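Local coordinates for protein transcriptional regulator, GntR family (PDB 3SXM) that probably acts as a metal-binding, DNA-binding transcription regulator, of which this chain is the FCD (FadR C-terminal type) domain, at residues F7-F21 and I75-V89. The protein carries 3 engineered substitutions. Sequence-based numbering, arbitrary orientation.
Sequences FIRETIETRIMMEVF and IISLYEKIWDRIDLV
R85 lays its guanidinium flat on one face of the F7 ring. The centres are 3.9 Å apart and the planes differ by 15°, a cation-pi stack. CE1 of F7 lies over the middle of the guanidinium. The R85 chain runs extended from a CG anti to the backbone N (chi1 172°), which carries the guanidinium across the F7 ring to T11 and E10. There the edge of the group is used. NE donates an almost straight bond to OG1 of T11 at 2.9 Å. NH2 bridges to OE1 of E10 at 3.2 Å, on the anti lone pair of that oxygen. A water in the same plane joins NH1 to this E10 oxygen, while the other E10 oxygen pairs with K6 and with the backbone N of E73 of the second subunit. NH2 also donates to the F7 carbonyl O at 3.1 Å; this O lies tilted from the guanidinium plane and is met on a carbonyl lone pair. With an alanine here, E10 OE1 and T11 OG1 would probably lose their arginine partner, and the F7 ring face the guanidinium that lies on it. Beside this polar cluster, V89 CG2 packs against F7 and T11.

Helices 5-25 and 73-90 belong to the all-helical FCD domain. The two segments cross at -122°, with axes 10.0 Å apart at closest approach.

Farther along, M18 is a knob in a hole formed by I75, L78, Y79 and I82. Its chain bends at chi3 and brings CE to within 3.6 Å of the I75 carbonyl O. Its SD sits at the edge of the Y79 ring and 4.0 Å from I82 CD1. The Y79 hydroxyl donates to E19 OE2 at 2.7 Å, from above the carboxylate plane. R15 grips that oxygen side-on with NE and NH2. The other E19 oxygen bonds H63, a zinc ligand in another structure of this protein; no metal is bound here.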
loop_
_atom_site.group_PDB
_atom_site.type_symbol
_atom_site.label_atom_id
_atom_site.label_comp_id
_atom_site.label_asym_id
_atom_site.label_seq_id
_atom_site.Cartn_x
_atom_site.Cartn_y
_atom_site.Cartn_z
ATOM N N PHE A 7 -6.557 13.604 -9.752
ATOM C CA PHE A 7 -6.012 13.910 -8.421
ATOM C C PHE A 7 -6.832 13.214 -7.347
ATOM O O PHE A 7 -6.311 12.627 -6.410
ATOM C CB PHE A 7 -5.977 15.422 -8.238
ATOM C CG PHE A 7 -5.523 15.869 -6.903
ATOM C CD1 PHE A 7 -4.191 16.085 -6.659
ATOM C CD2 PHE A 7 -6.424 16.208 -5.929
ATOM C CE1 PHE A 7 -3.746 16.558 -5.458
ATOM C CE2 PHE A 7 -5.973 16.676 -4.676
ATOM C CZ PHE A 7 -4.605 16.847 -4.452
ATOM N N ILE A 8 -8.145 13.245 -7.491
ATOM C CA ILE A 8 -9.058 12.681 -6.526
ATOM C C ILE A 8 -8.963 11.177 -6.532
ATOM O O ILE A 8 -8.798 10.560 -5.490
ATOM C CB ILE A 8 -10.504 13.179 -6.840
ATOM C CG1 ILE A 8 -10.615 14.660 -6.530
ATOM C CG2 ILE A 8 -11.548 12.352 -6.018
ATOM C CD1 ILE A 8 -11.769 15.364 -7.283
ATOM N N ARG A 9 -9.000 10.564 -7.703
ATOM C CA ARG A 9 -8.950 9.117 -7.845
ATOM C C ARG A 9 -7.626 8.576 -7.326
ATOM O O ARG A 9 -7.588 7.505 -6.668
ATOM C CB ARG A 9 -9.180 8.710 -9.289
ATOM C CG ARG A 9 -10.628 8.955 -9.791
ATOM C CD ARG A 9 -10.873 8.116 -11.047
ATOM N NE ARG A 9 -12.161 8.382 -11.688
ATOM C CZ ARG A 9 -13.339 7.915 -11.296
ATOM N NH1 ARG A 9 -13.451 7.160 -10.214
ATOM N NH2 ARG A 9 -14.419 8.239 -11.998
ATOM N N GLU A 10 -6.558 9.310 -7.575
ATOM C CA GLU A 10 -5.232 8.872 -7.122
ATOM C C GLU A 10 -5.206 8.849 -5.621
ATOM O O GLU A 10 -4.574 7.973 -5.013
ATOM C CB GLU A 10 -4.085 9.746 -7.623
ATOM C CG GLU A 10 -3.717 9.559 -9.064
ATOM C CD GLU A 10 -2.600 10.486 -9.509
ATOM O OE1 GLU A 10 -2.258 11.406 -8.732
ATOM O OE2 GLU A 10 -2.122 10.326 -10.638
ATOM N N THR A 11 -5.820 9.827 -4.999
ATOM C CA THR A 11 -5.851 9.947 -3.539
ATOM C C THR A 11 -6.603 8.770 -2.925
ATOM O O THR A 11 -6.113 8.120 -2.000
ATOM C CB THR A 11 -6.522 11.313 -3.131
ATOM O OG1 THR A 11 -5.840 12.406 -3.727
ATOM C CG2 THR A 11 -6.429 11.480 -1.652
ATOM N N ILE A 12 -7.790 8.494 -3.412
ATOM C CA ILE A 12 -8.593 7.408 -2.908
ATOM C C ILE A 12 -7.884 6.067 -3.126
ATOM O O ILE A 12 -7.866 5.227 -2.232
ATOM C CB ILE A 12 -9.956 7.424 -3.548
ATOM C CG1 ILE A 12 -10.735 8.704 -3.147
ATOM C CG2 ILE A 12 -10.709 6.152 -3.188
ATOM C CD1 ILE A 12 -11.119 8.792 -1.690
ATOM N N GLU A 13 -7.282 5.854 -4.302
ATOM C CA GLU A 13 -6.611 4.577 -4.582
ATOM C C GLU A 13 -5.445 4.419 -3.599
ATOM O O GLU A 13 -5.214 3.301 -3.120
ATOM C CB GLU A 13 -6.108 4.514 -6.000
ATOM C CG GLU A 13 -5.341 3.228 -6.303
ATOM C CD GLU A 13 -4.959 3.059 -7.760
ATOM O OE1 GLU A 13 -4.501 4.044 -8.402
ATOM O OE2 GLU A 13 -5.154 1.946 -8.305
ATOM N N THR A 14 -4.699 5.499 -3.339
ATOM C CA THR A 14 -3.607 5.436 -2.358
ATOM C C THR A 14 -4.124 5.091 -0.984
ATOM O O THR A 14 -3.519 4.274 -0.251
ATOM C CB THR A 14 -2.790 6.748 -2.359
ATOM O OG1 THR A 14 -2.289 6.956 -3.675
ATOM C CG2 THR A 14 -1.653 6.696 -1.382
ATOM N N ARG A 15 -5.252 5.636 -0.570
ATOM C CA ARG A 15 -5.859 5.277 0.696
ATOM C C ARG A 15 -6.266 3.825 0.745
ATOM O O ARG A 15 -6.071 3.163 1.780
ATOM C CB ARG A 15 -7.093 6.168 0.974
ATOM C CG ARG A 15 -6.759 7.604 1.245
ATOM C CD ARG A 15 -8.007 8.421 1.629
ATOM N NE ARG A 15 -8.515 8.019 2.903
ATOM C CZ ARG A 15 -9.659 8.422 3.446
ATOM N NH1 ARG A 15 -10.355 9.405 2.884
ATOM N NH2 ARG A 15 -10.048 7.889 4.589
ATOM N N ILE A 16 -6.846 3.300 -0.341
ATOM C CA ILE A 16 -7.270 1.869 -0.389
ATOM C C ILE A 16 -6.010 1.033 -0.179
ATOM O O ILE A 16 -5.977 0.133 0.687
ATOM C CB ILE A 16 -7.985 1.527 -1.672
ATOM C CG1 ILE A 16 -9.383 2.216 -1.732
ATOM C CG2 ILE A 16 -8.150 0.031 -1.792
ATOM C CD1 ILE A 16 -10.040 2.134 -3.052
ATOM N N MET A 17 -4.962 1.319 -0.958
ATOM C CA MET A 17 -3.673 0.601 -0.827
ATOM C C MET A 17 -3.214 0.525 0.627
ATOM O O MET A 17 -2.871 -0.585 1.113
ATOM C CB MET A 17 -2.617 1.230 -1.746
ATOM C CG MET A 17 -1.215 0.604 -1.610
ATOM S SD MET A 17 -0.013 1.432 -2.620
ATOM C CE MET A 17 0.127 2.983 -1.755
ATOM N N MET A 18 -3.093 1.665 1.285
ATOM C CA MET A 18 -2.474 1.718 2.603
ATOM C C MET A 18 -3.444 1.228 3.681
ATOM O O MET A 18 -3.084 0.436 4.552
ATOM C CB MET A 18 -1.992 3.126 2.920
ATOM C CG MET A 18 -0.944 3.648 1.939
ATOM S SD MET A 18 -0.350 5.292 2.284
ATOM C CE MET A 18 0.622 4.981 3.651
ATOM N N GLU A 19 -4.674 1.731 3.680
ATOM C CA GLU A 19 -5.621 1.416 4.776
ATOM C C GLU A 19 -6.032 -0.042 4.760
ATOM O O GLU A 19 -6.141 -0.675 5.808
ATOM C CB GLU A 19 -6.815 2.378 4.736
ATOM C CG GLU A 19 -6.464 3.823 4.895
ATOM C CD GLU A 19 -7.701 4.682 4.982
ATOM O OE1 GLU A 19 -8.744 4.106 5.368
ATOM O OE2 GLU A 19 -7.643 5.902 4.722
ATOM N N VAL A 20 -6.326 -0.591 3.597
ATOM C CA VAL A 20 -6.742 -1.985 3.490
ATOM C C VAL A 20 -5.569 -2.879 3.867
ATOM O O VAL A 20 -5.757 -3.880 4.559
ATOM C CB VAL A 20 -7.292 -2.331 2.109
ATOM C CG1 VAL A 20 -7.439 -3.861 1.927
ATOM C CG2 VAL A 20 -8.629 -1.589 1.861
ATOM N N PHE A 21 -4.346 -2.557 3.416
ATOM C CA PHE A 21 -3.200 -3.356 3.824
ATOM C C PHE A 21 -3.134 -3.416 5.343
ATOM O O PHE A 21 -2.872 -4.480 5.906
ATOM C CB PHE A 21 -1.878 -2.765 3.278
ATOM C CG PHE A 21 -0.657 -3.564 3.666
ATOM C CD1 PHE A 21 -0.259 -4.634 2.902
ATOM C CD2 PHE A 21 0.116 -3.234 4.769
ATOM C CE1 PHE A 21 0.890 -5.348 3.193
ATOM C CE2 PHE A 21 1.208 -4.004 5.107
ATOM C CZ PHE A 21 1.594 -5.033 4.322
ATOM N N ILE A 75 5.277 3.508 7.182
ATOM C CA ILE A 75 3.889 3.575 6.689
ATOM C C ILE A 75 3.165 4.722 7.350
ATOM O O ILE A 75 2.494 5.508 6.667
ATOM C CB ILE A 75 3.154 2.241 6.857
ATOM C CG1 ILE A 75 3.796 1.190 5.977
ATOM C CG2 ILE A 75 1.693 2.426 6.472
ATOM C CD1 ILE A 75 3.207 -0.228 6.140
ATOM N N ILE A 76 3.314 4.857 8.656
ATOM C CA ILE A 76 2.714 5.945 9.440
ATOM C C ILE A 76 3.170 7.277 8.891
ATOM O O ILE A 76 2.352 8.192 8.699
ATOM C CB ILE A 76 2.993 5.790 10.929
ATOM C CG1 ILE A 76 2.289 4.529 11.484
ATOM C CG2 ILE A 76 2.572 7.019 11.712
ATOM C CD1 ILE A 76 2.795 4.047 12.826
ATOM N N SER A 77 4.467 7.423 8.622
ATOM C CA SER A 77 5.010 8.685 8.160
ATOM C C SER A 77 4.538 8.994 6.745
ATOM O O SER A 77 4.275 10.180 6.435
ATOM C CB SER A 77 6.557 8.674 8.252
ATOM O OG SER A 77 7.166 7.945 7.229
ATOM N N LEU A 78 4.359 7.997 5.890
ATOM C CA LEU A 78 3.885 8.246 4.520
ATOM C C LEU A 78 2.439 8.681 4.570
ATOM O O LEU A 78 2.032 9.590 3.827
ATOM C CB LEU A 78 4.045 6.979 3.650
ATOM C CG LEU A 78 5.498 6.579 3.380
ATOM C CD1 LEU A 78 5.481 5.264 2.680
ATOM C CD2 LEU A 78 6.201 7.597 2.522
ATOM N N TYR A 79 1.668 8.102 5.471
ATOM C CA TYR A 79 0.232 8.473 5.571
ATOM C C TYR A 79 0.148 9.900 6.104
ATOM O O TYR A 79 -0.689 10.726 5.627
ATOM C CB TYR A 79 -0.524 7.522 6.470
ATOM C CG TYR A 79 -2.029 7.590 6.337
ATOM C CD1 TYR A 79 -2.673 6.968 5.298
ATOM C CD2 TYR A 79 -2.763 8.243 7.286
ATOM C CE1 TYR A 79 -4.086 6.985 5.200
ATOM C CE2 TYR A 79 -4.173 8.293 7.180
ATOM C CZ TYR A 79 -4.782 7.681 6.153
ATOM O OH TYR A 79 -6.166 7.747 6.081
ATOM N N GLU A 80 0.998 10.250 7.072
ATOM C CA GLU A 80 1.035 11.616 7.582
ATOM C C GLU A 80 1.389 12.589 6.472
ATOM O O GLU A 80 0.828 13.714 6.370
ATOM C CB GLU A 80 2.067 11.673 8.676
ATOM C CG GLU A 80 1.570 11.215 9.985
ATOM C CD GLU A 80 1.022 12.357 10.812
ATOM O OE1 GLU A 80 0.131 13.060 10.309
ATOM O OE2 GLU A 80 1.500 12.568 11.950
ATOM N N LYS A 81 2.347 12.202 5.623
ATOM C CA LYS A 81 2.754 13.069 4.528
ATOM C C LYS A 81 1.630 13.401 3.560
ATOM O O LYS A 81 1.582 14.557 3.069
ATOM C CB LYS A 81 3.914 12.424 3.744
ATOM C CG LYS A 81 4.414 13.236 2.555
ATOM C CD LYS A 81 5.263 14.421 2.986
ATOM C CE LYS A 81 5.829 15.180 1.775
ATOM N NZ LYS A 81 7.108 14.572 1.301
ATOM N N ILE A 82 0.765 12.426 3.318
ATOM C CA ILE A 82 -0.337 12.592 2.389
ATOM C C ILE A 82 -1.606 13.088 3.063
ATOM O O ILE A 82 -2.595 13.287 2.390
ATOM C CB ILE A 82 -0.620 11.389 1.531
ATOM C CG1 ILE A 82 -1.122 10.202 2.352
ATOM C CG2 ILE A 82 0.620 11.068 0.684
ATOM C CD1 ILE A 82 -1.617 9.001 1.508
ATOM N N TRP A 83 -1.606 13.266 4.373
ATOM C CA TRP A 83 -2.825 13.600 5.089
ATOM C C TRP A 83 -3.451 14.896 4.616
ATOM O O TRP A 83 -4.675 14.888 4.445
ATOM C CB TRP A 83 -2.648 13.617 6.649
ATOM C CG TRP A 83 -3.937 14.018 7.239
ATOM C CD1 TRP A 83 -4.241 15.241 7.699
ATOM C CD2 TRP A 83 -5.135 13.240 7.290
ATOM N NE1 TRP A 83 -5.559 15.299 8.062
ATOM C CE2 TRP A 83 -6.139 14.087 7.795
ATOM C CE3 TRP A 83 -5.462 11.926 6.917
ATOM C CZ2 TRP A 83 -7.462 13.644 7.988
ATOM C CZ3 TRP A 83 -6.759 11.478 7.128
ATOM C CH2 TRP A 83 -7.751 12.356 7.638
ATOM N N ASP A 84 -2.686 15.930 4.378
ATOM C CA ASP A 84 -3.291 17.205 3.934
ATOM C C ASP A 84 -3.990 17.003 2.623
ATOM O O ASP A 84 -5.058 17.603 2.385
ATOM C CB ASP A 84 -2.271 18.312 3.878
ATOM C CG ASP A 84 -1.956 18.889 5.237
ATOM O OD1 ASP A 84 -2.704 18.608 6.199
ATOM O OD2 ASP A 84 -0.928 19.605 5.348
ATOM N N ARG A 85 -3.444 16.190 1.743
ATOM C CA ARG A 85 -4.098 15.874 0.468
ATOM C C ARG A 85 -5.384 15.059 0.674
ATOM O O ARG A 85 -6.447 15.344 0.091
ATOM C CB ARG A 85 -3.088 15.131 -0.444
ATOM C CG ARG A 85 -3.703 14.596 -1.701
ATOM C CD ARG A 85 -2.654 14.297 -2.733
ATOM N NE ARG A 85 -3.243 13.616 -3.862
ATOM C CZ ARG A 85 -2.627 13.397 -5.016
ATOM N NH1 ARG A 85 -1.340 13.790 -5.190
ATOM N NH2 ARG A 85 -3.278 12.793 -6.017
ATOM N N ILE A 86 -5.331 14.047 1.530
ATOM C CA ILE A 86 -6.497 13.278 1.923
ATOM C C ILE A 86 -7.592 14.229 2.446
ATOM O O ILE A 86 -8.776 14.090 2.079
ATOM C CB ILE A 86 -6.152 12.207 2.989
ATOM C CG1 ILE A 86 -5.268 11.122 2.368
ATOM C CG2 ILE A 86 -7.413 11.663 3.624
ATOM C CD1 ILE A 86 -4.795 10.062 3.327
ATOM N N ASP A 87 -7.191 15.183 3.294
ATOM C CA ASP A 87 -8.107 16.082 3.980
ATOM C C ASP A 87 -8.711 17.034 2.955
ATOM O O ASP A 87 -9.886 17.372 3.056
ATOM C CB ASP A 87 -7.363 16.848 5.070
ATOM C CG ASP A 87 -8.237 17.357 6.200
ATOM O OD1 ASP A 87 -9.421 17.016 6.283
ATOM O OD2 ASP A 87 -7.667 18.069 7.051
ATOM N N LEU A 88 -7.925 17.519 1.989
ATOM C CA LEU A 88 -8.455 18.383 0.916
ATOM C C LEU A 88 -9.568 17.625 0.216
ATOM O O LEU A 88 -10.697 18.159 0.011
ATOM C CB LEU A 88 -7.329 18.763 -0.046
ATOM C CG LEU A 88 -7.619 19.603 -1.257
ATOM C CD1 LEU A 88 -6.377 20.051 -1.902
ATOM C CD2 LEU A 88 -8.526 19.032 -2.318
ATOM N N VAL A 89 -9.276 16.378 -0.192
ATOM C CA VAL A 89 -10.261 15.583 -0.907
ATOM C C VAL A 89 -11.513 15.351 -0.074
ATOM O O VAL A 89 -12.666 15.462 -0.591
ATOM C CB VAL A 89 -9.645 14.257 -1.493
ATOM C CG1 VAL A 89 -10.730 13.378 -2.020
ATOM C CG2 VAL A 89 -8.649 14.632 -2.524
HETATM O O HOH W 1 -0.219 13.142 -7.755
HETATM O O HOH W 2 -9.707 11.495 0.883
#